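Histone acetyltransferase, ELP3 family (Methanocaldococcus infernus, PDB 6IA8) catalyses formation of 5-carboxymethyluridine at the wobble position 34 of tRNAs from acetyl-CoA, using S-adenosylmethionine and a [4Fe-4S] cluster. Local coordinates at residues Asn203-Leu208 and Gln242-Ser247; Asp195-Lys200 and Ile238-Leu243. All blocks are in the same frame, centred on the assembly; numbering follows the deposited sequence.

Contact 1. Residues Asn203-Leu208 and Gln242-Ser247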
loop_
_atom_site.group_PDB
_atom_site.type_symbol
_atom_site.label_atom_id
_atom_site.label_comp_id
_atom_site.label_asym_id
_atom_site.label_seq_id
_atom_site.Cartn_x
_atom_site.Cartn_y
_atom_site.Cartn_z
ATOM N N ASN A 203 14.785 -10.299 -1.608
ATOM C CA ASN A 203 14.749 -11.703 -1.198
ATOM C C ASN A 203 14.410 -11.833 0.288
ATOM O O ASN A 203 13.591 -12.673 0.687
ATOM C CB ASN A 203 16.093 -12.386 -1.489
ATOM C CG ASN A 203 16.352 -12.566 -2.967
ATOM O OD1 ASN A 203 15.425 -12.616 -3.773
ATOM N ND2 ASN A 203 17.615 -12.682 -3.331
ATOM N N GLN A 204 15.047 -11.009 1.130
ATOM C CA GLN A 204 14.794 -11.067 2.571
ATOM C C GLN A 204 13.356 -10.654 2.883
ATOM O O GLN A 204 12.668 -11.294 3.688
ATOM C CB GLN A 204 15.814 -10.186 3.297
ATOM C CG GLN A 204 15.490 -9.854 4.732
ATOM C CD GLN A 204 15.523 -11.054 5.666
ATOM O OE1 GLN A 204 15.934 -12.154 5.302
ATOM N NE2 GLN A 204 15.070 -10.838 6.880
ATOM N N MET A 205 12.859 -9.611 2.220
ATOM C CA MET A 205 11.492 -9.188 2.489
ATOM C C MET A 205 10.499 -10.263 2.100
ATOM O O MET A 205 9.530 -10.494 2.821
ATOM C CB MET A 205 11.191 -7.872 1.779
ATOM C CG MET A 205 11.907 -6.690 2.453
ATOM S SD MET A 205 11.574 -5.078 1.757
ATOM C CE MET A 205 12.035 -5.361 0.115
ATOM N N LEU A 206 10.706 -10.921 0.961
ATOM C CA LEU A 206 9.858 -12.053 0.599
ATOM C C LEU A 206 9.949 -13.176 1.633
ATOM O O LEU A 206 8.942 -13.809 1.961
ATOM C CB LEU A 206 10.247 -12.572 -0.785
ATOM C CG LEU A 206 9.905 -11.650 -1.955
ATOM C CD1 LEU A 206 10.649 -12.048 -3.217
ATOM C CD2 LEU A 206 8.412 -11.695 -2.152
ATOM N N LYS A 207 11.152 -13.459 2.141
ATOM C CA LYS A 207 11.286 -14.475 3.184
ATOM C C LYS A 207 10.433 -14.132 4.398
ATOM O O LYS A 207 9.856 -15.017 5.038
ATOM C CB LYS A 207 12.756 -14.617 3.591
ATOM C CG LYS A 207 13.057 -15.879 4.420
ATOM C CD LYS A 207 14.510 -15.895 4.915
ATOM C CE LYS A 207 14.677 -15.074 6.185
ATOM N NZ LYS A 207 16.094 -14.848 6.547
ATOM N N LEU A 208 10.364 -12.851 4.745
ATOM C CA LEU A 208 9.587 -12.427 5.901
ATOM C C LEU A 208 8.084 -12.544 5.675
ATOM O O LEU A 208 7.321 -12.482 6.641
ATOM C CB LEU A 208 9.924 -10.981 6.238
ATOM C CG LEU A 208 11.352 -10.659 6.638
ATOM C CD1 LEU A 208 11.588 -9.176 6.759
ATOM C CD2 LEU A 208 11.720 -11.365 7.944
ATOM N N GLN A 242 11.044 -1.247 -10.296
ATOM C CA GLN A 242 11.066 -2.354 -11.246
ATOM C C GLN A 242 11.378 -3.686 -10.565
ATOM O O GLN A 242 10.771 -4.712 -10.879
ATOM C CB GLN A 242 12.103 -2.067 -12.328
ATOM C CG GLN A 242 12.315 -3.226 -13.310
ATOM C CD GLN A 242 13.532 -4.056 -13.016
ATOM O OE1 GLN A 242 14.608 -3.520 -12.780
ATOM N NE2 GLN A 242 13.379 -5.380 -13.054
ATOM N N LEU A 243 12.360 -3.709 -9.669
ATOM C CA LEU A 243 12.696 -4.959 -9.001
ATOM C C LEU A 243 11.532 -5.443 -8.146
ATOM O O LEU A 243 11.278 -6.647 -8.060
ATOM C CB LEU A 243 13.942 -4.775 -8.146
ATOM C CG LEU A 243 15.248 -4.529 -8.908
ATOM C CD1 LEU A 243 16.344 -4.175 -7.914
ATOM C CD2 LEU A 243 15.632 -5.746 -9.716
ATOM N N LEU A 244 10.823 -4.516 -7.498
ATOM C CA LEU A 244 9.664 -4.879 -6.682
ATOM C C LEU A 244 8.540 -5.427 -7.557
ATOM O O LEU A 244 7.977 -6.492 -7.273
ATOM C CB LEU A 244 9.190 -3.654 -5.884
ATOM C CG LEU A 244 10.096 -3.250 -4.713
ATOM C CD1 LEU A 244 9.694 -1.850 -4.231
ATOM C CD2 LEU A 244 10.077 -4.222 -3.614
ATOM N N LYS A 245 8.213 -4.717 -8.639
ATOM C CA LYS A 245 7.146 -5.154 -9.530
ATOM C C LYS A 245 7.463 -6.517 -10.129
ATOM O O LYS A 245 6.588 -7.384 -10.211
ATOM C CB LYS A 245 6.953 -4.133 -10.641
ATOM C CG LYS A 245 6.235 -2.814 -10.264
ATOM C CD LYS A 245 4.815 -3.065 -9.741
ATOM C CE LYS A 245 4.059 -1.739 -9.654
ATOM N NZ LYS A 245 3.691 -1.288 -11.021
ATOM N N ASP A 246 8.714 -6.731 -10.553
ATOM C CA ASP A 246 9.103 -7.993 -11.168
ATOM C C ASP A 246 9.290 -9.096 -10.149
ATOM O O ASP A 246 9.580 -10.217 -10.547
ATOM C CB ASP A 246 10.379 -7.805 -12.010
ATOM C CG ASP A 246 10.082 -7.105 -13.336
ATOM O OD1 ASP A 246 8.898 -7.181 -13.802
ATOM O OD2 ASP A 246 11.017 -6.512 -13.908
ATOM N N SER A 247 9.150 -8.807 -8.858
ATOM C CA SER A 247 9.067 -9.821 -7.819
ATOM C C SER A 247 7.643 -9.979 -7.292
ATOM O O SER A 247 7.432 -10.672 -6.296
ATOM C CB SER A 247 10.030 -9.452 -6.693
ATOM O OG SER A 247 11.363 -9.308 -7.198
#
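Leu206 reaches Ser247 with both of its methyl branches: CD1 stands 4.4 Å from Ser247 CB, and CD2 lies at the same 4.4 Å from Ser247 O. The second touching pair is Met205 and Leu244, joined through methyl ends, Met205 CE to Leu244 CD2 at 4.4 Å. Met205 is extended through its CB-CG bond, and the turn at CG-SD (chi3 -56°) swings CE out toward Leu244. The interface is slight even where it is closest: the two segments bury 103 Å² together, and the nearest CA atoms, of Leu206 and Ser247, are 8.7 Å apart. Its four touching residues are nevertheless all buried, because third parties pack around them. Ser247 is fixed from its own side, OG donating to Leu243 O at 2.8 Å, nearly in line with the carbonyl (161°), while Tyr513 holds its O. One turn further from the contact, Gln242 NE2 bonds Asp246 OD2 at 2.8 Å, meeting the carboxylate on its anti side. Asp246 also pairs with Arg426, which probably offsets its buried charge. The looser, solvent side lies across the helix, at exposed Lys207. There NZ gives a bond to Gln204 OE1 (3.0 Å), in the carbonyl plane and on a lone pair, and forms a salt bridge with Asp153 of helix 149-164. Helix 199-208 thus meets the last turn of helix 234-245 through Leu244 and the loop just past it through Ser247. Strand 212-218 backs the methyl pair, with Val213 against both Met205 and Leu244, whereas Phe432 and Arg433, from the acetyltransferase part of the chain, cover Ser247 and Leu206, placing the contact between the parallel sheet of the radical SAM core and that second domain.

Contact 2. Residues Asp195-Lys200 and Ile238-Leu243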
loop_
_atom_site.group_PDB
_atom_site.type_symbol
_atom_site.label_atom_id
_atom_site.label_comp_id
_atom_site.label_asym_id
_atom_site.label_seq_id
_atom_site.Cartn_x
_atom_site.Cartn_y
_atom_site.Cartn_z
ATOM N N ASP A 195 17.114 3.401 -1.690
ATOM C CA ASP A 195 18.435 2.804 -1.869
ATOM C C ASP A 195 18.681 1.603 -0.963
ATOM O O ASP A 195 19.747 0.992 -1.056
ATOM C CB ASP A 195 19.536 3.852 -1.650
ATOM C CG ASP A 195 19.423 4.556 -0.308
ATOM O OD1 ASP A 195 18.287 4.778 0.170
ATOM O OD2 ASP A 195 20.477 4.901 0.265
ATOM N N TYR A 196 17.735 1.249 -0.095
ATOM C CA TYR A 196 17.774 -0.001 0.666
ATOM C C TYR A 196 16.887 -1.060 0.024
ATOM O O TYR A 196 16.212 -1.814 0.729
ATOM C CB TYR A 196 17.320 0.196 2.114
ATOM C CG TYR A 196 18.146 1.085 2.995
ATOM C CD1 TYR A 196 19.463 1.367 2.699
ATOM C CD2 TYR A 196 17.590 1.639 4.154
ATOM C CE1 TYR A 196 20.217 2.213 3.527
ATOM C CE2 TYR A 196 18.319 2.466 4.977
ATOM C CZ TYR A 196 19.631 2.753 4.665
ATOM O OH TYR A 196 20.351 3.577 5.496
ATOM N N CYS A 197 16.831 -1.140 -1.300
ATOM C CA CYS A 197 15.887 -2.027 -1.971
ATOM C C CYS A 197 16.571 -2.826 -3.068
ATOM O O CYS A 197 16.144 -2.828 -4.225
ATOM C CB CYS A 197 14.738 -1.213 -2.534
ATOM S SG CYS A 197 13.268 -2.087 -2.494
ATOM N N SER A 198 17.649 -3.517 -2.697
ATOM C CA SER A 198 18.410 -4.366 -3.597
ATOM C C SER A 198 17.712 -5.711 -3.772
ATOM O O SER A 198 16.775 -6.062 -3.032
ATOM C CB SER A 198 19.802 -4.621 -3.035
ATOM O OG SER A 198 19.615 -5.312 -1.788
ATOM N N GLU A 199 18.212 -6.490 -4.746
ATOM C CA GLU A 199 17.698 -7.845 -4.920
ATOM C C GLU A 199 17.848 -8.636 -3.632
ATOM O O GLU A 199 16.926 -9.352 -3.225
ATOM C CB GLU A 199 18.398 -8.580 -6.064
ATOM C CG GLU A 199 18.271 -7.896 -7.409
ATOM C CD GLU A 199 18.797 -8.755 -8.547
ATOM O OE1 GLU A 199 19.277 -9.882 -8.301
ATOM O OE2 GLU A 199 18.740 -8.303 -9.699
ATOM N N LYS A 200 18.996 -8.499 -2.963
ATOM C CA LYS A 200 19.233 -9.230 -1.722
ATOM C C LYS A 200 18.198 -8.866 -0.674
ATOM O O LYS A 200 17.632 -9.745 -0.011
ATOM C CB LYS A 200 20.638 -8.933 -1.206
ATOM C CG LYS A 200 20.935 -9.516 0.161
ATOM N N ILE A 238 13.403 4.438 -9.338
ATOM C CA ILE A 238 13.010 3.767 -10.572
ATOM C C ILE A 238 13.455 2.313 -10.560
ATOM O O ILE A 238 12.672 1.419 -10.886
ATOM C CB ILE A 238 13.566 4.521 -11.788
ATOM C CG1 ILE A 238 12.893 5.894 -11.881
ATOM C CG2 ILE A 238 13.381 3.697 -13.045
ATOM C CD1 ILE A 238 13.443 6.813 -12.982
ATOM N N LYS A 239 14.694 2.043 -10.142
ATOM C CA LYS A 239 15.196 0.670 -10.134
ATOM C C LYS A 239 14.477 -0.169 -9.079
ATOM O O LYS A 239 14.115 -1.326 -9.325
ATOM C CB LYS A 239 16.709 0.664 -9.872
ATOM C CG LYS A 239 17.332 -0.722 -9.854
ATOM C CD LYS A 239 17.089 -1.462 -11.162
ATOM C CE LYS A 239 17.906 -2.741 -11.240
ATOM N NZ LYS A 239 17.594 -3.536 -12.463
ATOM N N ALA A 240 14.366 0.353 -7.857
ATOM C CA ALA A 240 13.616 -0.356 -6.819
ATOM C C ALA A 240 12.208 -0.701 -7.293
ATOM O O ALA A 240 11.706 -1.805 -7.032
ATOM C CB ALA A 240 13.542 0.483 -5.532
ATOM N N THR A 241 11.530 0.253 -7.937
ATOM C CA THR A 241 10.165 0.005 -8.388
ATOM C C THR A 241 10.108 -1.181 -9.345
ATOM O O THR A 241 9.242 -2.059 -9.214
ATOM C CB THR A 241 9.600 1.259 -9.057
ATOM O OG1 THR A 241 9.474 2.352 -8.119
ATOM C CG2 THR A 241 8.195 0.971 -9.658
ATOM N N GLN A 242 11.044 -1.247 -10.296
ATOM C CA GLN A 242 11.066 -2.354 -11.246
ATOM C C GLN A 242 11.378 -3.686 -10.565
ATOM O O GLN A 242 10.771 -4.712 -10.879
ATOM C CB GLN A 242 12.103 -2.067 -12.328
ATOM C CG GLN A 242 12.315 -3.226 -13.310
ATOM C CD GLN A 242 13.532 -4.056 -13.016
ATOM O OE1 GLN A 242 14.608 -3.520 -12.780
ATOM N NE2 GLN A 242 13.379 -5.380 -13.054
ATOM N N LEU A 243 12.360 -3.709 -9.669
ATOM C CA LEU A 243 12.696 -4.959 -9.001
ATOM C C LEU A 243 11.532 -5.443 -8.146
ATOM O O LEU A 243 11.278 -6.647 -8.060
ATOM C CB LEU A 243 13.942 -4.775 -8.146
ATOM C CG LEU A 243 15.248 -4.529 -8.908
ATOM C CD1 LEU A 243 16.344 -4.175 -7.914
ATOM C CD2 LEU A 243 15.632 -5.746 -9.716
#
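Cys197 and Ala240 make the close apolar contact, CB to CB at 3.6 Å, with Cys197 SG also 4.0 Å from the same Ala240 methyl. The approach is matched by the backbones, whose CA atoms come within 5.6 Å here, a spacing that the small alanine side chain permits. Leu215 of strand 212-218 packs against both residues.

Mixed polar-apolar contacts fall to Leu243, whose two methyls address different residues. CD1 rests 3.9 Å from Cys197 O, while CD2 meets the Glu199 side chain, OE2 at 4.0 Å, the two side chains crossing at about a right angle. Glu199 CG is anti to the carbonyl carbon (chi1 -59°) and its chain runs extended from there, which carries the carboxylate across the leucine on the exposed side of the contact.

The polar groups bond not across the contact but along their own helix or outward: Lys239 NZ donates to Gln242 OE1 in the carbonyl plane at 3.0 Å, and Thr241 OG1 meets Thr237 O and Tyr253 OH. Glu199 OE2, 5.6 Å from Lys239 NZ, is too far for a salt bridge, though the opposite charges probably attract weakly. Ser198 is the N-cap of helix 199-208.

A loop leaving parallel strand 184-192 and entering its helix, packed on helix 234-245, which comes after strand 212-218 and the short helix 222-227, is the repeated beta-alpha layout of the radical SAM partial TIM barrel.

In the fold
Both contacts run between helices 199-208 and 234-245 and the loops at their ends, and their centres are 8 Å apart. Along the chain, 195-200 precedes 203-208, and strand 212-218 and helix 222-227 intervene before 238-243 and 242-247, which overlap at Gln242 and Leu243. Contact 2 therefore pairs the loop and start of the first helix with the middle of the second, and contact 1 pairs the later turns of the first with the last turn of the second and the loop just after it. Leu244 CD1, 4.0 Å from Cys197 SG, connects them directly. Together they form one continuous seam of helices and flanking loops beside the parallel sheet of the radical SAM core, away from the annotated binding sites.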